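Long-range contacts in structural protein VP1 (Trichodysplasia spinulosa-associated polyomavirus, PDB 4U60), which forms the pentameric building blocks of the viral capsid and engages sialylated glycolipids such as GM1 through their oligosaccharide: residues 133-138 against 240-245; 138-143 against 196-201. One frame throughout, in Å; residues are numbered along the deposited sequence.

Contact 1: 133-138 against 240-245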
# COMPACT_ATOMS: atom_id res chain seq x y z
N PHE C 133 17.61 3.48 -10.73
CA PHE C 133 18.52 4.48 -11.25
C PHE C 133 19.70 4.60 -10.30
O PHE C 133 19.64 4.19 -9.13
CB PHE C 133 17.86 5.85 -11.50
CG PHE C 133 17.49 6.59 -10.25
CD1 PHE C 133 16.28 6.36 -9.62
CD2 PHE C 133 18.36 7.52 -9.71
CE1 PHE C 133 15.92 7.05 -8.47
CE2 PHE C 133 17.99 8.20 -8.54
CZ PHE C 133 16.78 7.96 -7.93
N ALA C 134 20.80 5.10 -10.84
CA ALA C 134 22.01 5.30 -10.07
C ALA C 134 22.71 6.54 -10.58
O ALA C 134 22.71 6.83 -11.79
CB ALA C 134 22.91 4.09 -10.19
N VAL C 135 23.26 7.30 -9.65
CA VAL C 135 24.09 8.48 -9.96
C VAL C 135 25.38 8.34 -9.16
O VAL C 135 25.35 8.12 -7.95
CB VAL C 135 23.39 9.80 -9.60
CG1 VAL C 135 24.26 11.01 -9.96
CG2 VAL C 135 22.03 9.91 -10.29
N GLY C 136 26.52 8.45 -9.84
CA GLY C 136 27.81 8.33 -9.17
C GLY C 136 28.93 9.04 -9.87
O GLY C 136 28.77 9.61 -10.94
N GLY C 137 30.08 9.01 -9.20
CA GLY C 137 31.27 9.67 -9.69
C GLY C 137 32.23 8.75 -10.41
O GLY C 137 33.38 9.11 -10.66
N GLU C 138 31.76 7.55 -10.72
CA GLU C 138 32.56 6.54 -11.41
C GLU C 138 31.54 5.48 -11.87
O GLU C 138 30.39 5.54 -11.47
CB GLU C 138 33.60 5.96 -10.47
CG GLU C 138 33.03 5.32 -9.22
CD GLU C 138 34.13 5.01 -8.25
OE1 GLU C 138 34.61 3.86 -8.26
OE2 GLU C 138 34.56 5.91 -7.49
N ASP C 240 36.40 14.30 -13.65
CA ASP C 240 35.30 15.15 -14.13
C ASP C 240 34.26 14.40 -14.98
O ASP C 240 33.73 14.95 -15.94
CB ASP C 240 35.87 16.35 -14.91
CG ASP C 240 36.84 17.16 -14.09
OD1 ASP C 240 36.71 17.19 -12.84
OD2 ASP C 240 37.78 17.77 -14.68
N GLY C 241 33.92 13.18 -14.57
CA GLY C 241 32.88 12.40 -15.24
C GLY C 241 31.76 12.11 -14.27
O GLY C 241 32.03 11.70 -13.14
N LEU C 242 30.54 12.30 -14.71
CA LEU C 242 29.33 11.97 -13.93
C LEU C 242 28.70 10.77 -14.59
O LEU C 242 28.46 10.77 -15.80
CB LEU C 242 28.37 13.15 -13.97
CG LEU C 242 26.99 12.97 -13.35
CD1 LEU C 242 27.12 12.70 -11.86
CD2 LEU C 242 26.16 14.22 -13.63
N TYR C 243 28.36 9.77 -13.79
CA TYR C 243 27.84 8.52 -14.32
C TYR C 243 26.40 8.34 -13.89
O TYR C 243 26.09 8.39 -12.70
CB TYR C 243 28.73 7.38 -13.83
CG TYR C 243 30.19 7.54 -14.27
CD1 TYR C 243 31.02 8.48 -13.69
CD2 TYR C 243 30.70 6.75 -15.28
CE1 TYR C 243 32.33 8.62 -14.10
CE2 TYR C 243 32.00 6.88 -15.70
CZ TYR C 243 32.81 7.81 -15.10
OH TYR C 243 34.10 7.91 -15.52
N VAL C 244 25.54 8.12 -14.89
CA VAL C 244 24.10 7.98 -14.68
C VAL C 244 23.66 6.69 -15.33
O VAL C 244 24.02 6.42 -16.48
CB VAL C 244 23.35 9.18 -15.29
CG1 VAL C 244 21.86 9.05 -15.04
CG2 VAL C 244 23.89 10.48 -14.72
N SER C 245 22.86 5.91 -14.60
CA SER C 245 22.44 4.60 -15.10
C SER C 245 21.01 4.34 -14.70
O SER C 245 20.56 4.84 -13.67
CB SER C 245 23.32 3.49 -14.51
OG SER C 245 24.71 3.78 -14.69

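Contact 2: 138-143 against 196-201. With EDO (1,2-ethanediol), chain S.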
# COMPACT_ATOMS: atom_id res chain seq x y z
N GLU C 138 31.76 7.55 -10.72
CA GLU C 138 32.56 6.54 -11.41
C GLU C 138 31.54 5.48 -11.87
O GLU C 138 30.39 5.54 -11.47
CB GLU C 138 33.60 5.96 -10.47
CG GLU C 138 33.03 5.32 -9.22
CD GLU C 138 34.13 5.01 -8.25
OE1 GLU C 138 34.61 3.86 -8.26
OE2 GLU C 138 34.56 5.91 -7.49
N PRO C 139 31.94 4.54 -12.72
CA PRO C 139 30.96 3.56 -13.19
C PRO C 139 30.32 2.74 -12.08
O PRO C 139 30.95 2.46 -11.05
CB PRO C 139 31.79 2.64 -14.08
CG PRO C 139 32.85 3.55 -14.63
CD PRO C 139 33.22 4.44 -13.46
N LEU C 140 29.04 2.43 -12.28
CA LEU C 140 28.33 1.58 -11.35
C LEU C 140 29.04 0.24 -11.30
O LEU C 140 29.33 -0.34 -12.34
CB LEU C 140 26.88 1.40 -11.79
CG LEU C 140 26.02 0.46 -10.94
CD1 LEU C 140 25.76 0.99 -9.53
CD2 LEU C 140 24.69 0.17 -11.64
N GLU C 141 29.34 -0.24 -10.10
CA GLU C 141 30.04 -1.49 -9.90
C GLU C 141 29.00 -2.60 -9.80
O GLU C 141 28.01 -2.46 -9.09
CB GLU C 141 30.96 -1.40 -8.69
CG GLU C 141 32.16 -0.52 -8.99
CD GLU C 141 32.87 0.04 -7.77
OE1 GLU C 141 32.19 0.65 -6.91
OE2 GLU C 141 34.13 -0.07 -7.72
N LEU C 142 29.22 -3.67 -10.55
CA LEU C 142 28.24 -4.73 -10.73
C LEU C 142 28.69 -6.06 -10.13
O LEU C 142 29.90 -6.37 -10.11
CB LEU C 142 27.98 -4.97 -12.22
CG LEU C 142 27.44 -3.78 -13.03
CD1 LEU C 142 27.43 -4.13 -14.52
CD2 LEU C 142 26.05 -3.37 -12.55
N GLN C 143 27.70 -6.83 -9.70
CA GLN C 143 27.84 -8.21 -9.23
C GLN C 143 27.04 -9.09 -10.17
O GLN C 143 25.91 -8.77 -10.52
CB GLN C 143 27.31 -8.35 -7.80
CG GLN C 143 27.18 -9.78 -7.29
CD GLN C 143 28.51 -10.47 -7.14
OE1 GLN C 143 29.45 -9.93 -6.53
NE2 GLN C 143 28.63 -11.65 -7.71
N SER C 196 28.93 -4.45 -2.01
CA SER C 196 30.18 -4.38 -1.26
C SER C 196 31.07 -3.26 -1.77
O SER C 196 32.11 -2.99 -1.18
CB SER C 196 30.96 -5.71 -1.34
OG SER C 196 31.54 -5.89 -2.64
N LYS C 197 30.71 -2.65 -2.89
CA LYS C 197 31.46 -1.52 -3.43
C LYS C 197 30.49 -0.35 -3.55
O LYS C 197 29.69 -0.15 -2.66
CB LYS C 197 32.13 -1.91 -4.75
CG LYS C 197 33.14 -3.05 -4.60
CD LYS C 197 33.83 -3.32 -5.93
CE LYS C 197 34.67 -4.56 -5.90
NZ LYS C 197 35.82 -4.44 -4.98
N ASN C 198 30.58 0.42 -4.63
CA ASN C 198 29.68 1.56 -4.89
C ASN C 198 29.65 2.59 -3.77
O ASN C 198 28.62 3.22 -3.51
CB ASN C 198 28.27 1.04 -5.24
CG ASN C 198 28.22 0.44 -6.62
OD1 ASN C 198 28.60 1.09 -7.59
ND2 ASN C 198 27.83 -0.81 -6.73
N GLU C 199 30.79 2.83 -3.17
CA GLU C 199 30.93 3.83 -2.14
C GLU C 199 30.72 5.26 -2.70
O GLU C 199 30.34 6.16 -1.97
CB GLU C 199 32.31 3.71 -1.48
CG GLU C 199 32.54 2.35 -0.81
CD GLU C 199 33.15 1.23 -1.68
OE1 GLU C 199 33.21 1.34 -2.94
OE2 GLU C 199 33.57 0.20 -1.06
N ASN C 200 30.93 5.41 -4.00
CA ASN C 200 30.87 6.68 -4.67
C ASN C 200 29.72 6.77 -5.68
O ASN C 200 29.75 7.59 -6.58
CB ASN C 200 32.23 6.90 -5.36
CG ASN C 200 32.47 8.34 -5.74
OD1 ASN C 200 32.07 9.27 -5.03
ND2 ASN C 200 33.19 8.54 -6.85
N THR C 201 28.69 5.94 -5.49
CA THR C 201 27.45 5.95 -6.28
C THR C 201 26.27 5.77 -5.34
O THR C 201 26.37 5.07 -4.34
CB THR C 201 27.47 4.82 -7.34
OG1 THR C 201 28.50 5.13 -8.31
CG2 THR C 201 26.11 4.61 -8.02
C1 EDO S . 30.82 9.62 -1.86
O1 EDO S . 30.11 9.38 -0.64
C2 EDO S . 32.21 10.22 -1.58
O2 EDO S . 33.21 9.60 -2.41
O HOH W 1 27.71 5.10 -10.98
O HOH W 2 30.28 3.13 -8.42
O HOH W 3 31.94 3.69 -6.21
O HOH W 4 35.11 0.37 -5.28

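Contact 1: 133-138 against 240-245
The ring of Y243 carries E138 on one face and meets G136 at its edge. In the conformer described, one of two modelled, the carbonyl carbon of E138 lies 3.4 Å above the ring plane, displaced toward the rim, and E138 N comes to 3.2 Å of Y243 CD1. G136 O lies in the ring plane at the edge. With CG anti to its own carbonyl carbon (chi1 -59°), Y243 sets the base of the ring against E138 C, while its hydroxyl is hydrogen-bonded to R72. The other ring, that of F133, stacks with Y204 of strand 201-208.

The backbones form an antiparallel ladder. G136 and Y243 form a hydrogen-bonded pair, G136 N to Y243 O and Y243 N to G136 O both measuring 2.9 Å. A second such pair joins A134 and S245, with A134 N to S245 O at 2.9 Å and S245 N to A134 O at 3.0 Å. Between them V135 and V244 make a non-hydrogen-bonded pair whose side chains share the face turned from A134 and S245. On that apolar side V135 CG1 packs on L242 CD1 at 3.8 Å, the two side chains crossing at a slant.

This ladder joins strands 129-136 and 241-254 of the VP1 jelly roll. Strand 201-208 pairs with the other edge of 129-136, strand 69-74 pairs with 241-254, and strand 260-279 packs against L242 and V244.

Contact 2: 138-143 against 196-201
E141 and N198 bring the two segments closest, their CA atoms 5.9 Å apart, where the loop after E138 enters strand 141-144. The partner, 196-201, is a loop: N198 has left-handed backbone torsions and begins a type I turn ending at T201, closed by a weak bond from T201 N to N198 O.

The N198 amide works like a strand's peptide edge, its CG anti to the carbonyl carbon (chi1 -73°) and thereby beside the E141 backbone. Its OD1 takes the backbone N of E141 at 2.9 Å, nearly straight (172° at the hydrogen), and its ND2 gives to E141 O, also at 2.9 Å, close to the amide plane. ND2 also reaches D194 O. E141 returns the grip: OE1 accepts N198 N at 2.8 Å, approached from the anti side but 33° out of the carboxylate plane, and the chain crosses K197 at about a right angle, E141 OE1 3.4 Å from K197 CB. Further along, N200 ND2 bonds to the anti lone pair of E138 OE2 at 3.0 Å, an oxygen that also salt-bridges K238. N200 OD1 accepts L236 N and O2 of a 1,2-ethanediol, probably from the crystallisation liquor. L140 CD1 sits against N198 OD1 (3.4 Å) and beside T201 CG2.

One water joins P139 O, N198 OD1 and T201 OG1, and another links E141 OE1 to N200 N. A third spans E141 OE2 and E199 OE1; E141 OE1 is 4.2 Å from that same E199 OE1. That proximity could raise their proton affinity, though the donors to E141 should favour its charged form.

Overall arrangement
Contact 1 is mostly buried and built from repeated main-chain bonds with an apolar face, as suits two neighbouring strands of the jelly roll. Contact 2 is partly exposed, depends on side-chain amides, carboxylates and water, and ties a loop to a short strand of the separate three-stranded sheet. They share E138 and lie about 10 Å apart between centres. A probable bond from G137 N to N200 O joins them directly, and P139 CD packs over the face of the Y243 ring that E138 also covers. Contact 2 also faces the assembly: T201 O is hydrogen-bonded to N221 of a neighbouring subunit, whereas no other chain touches contact 1. Neither includes residues of the glycan pockets.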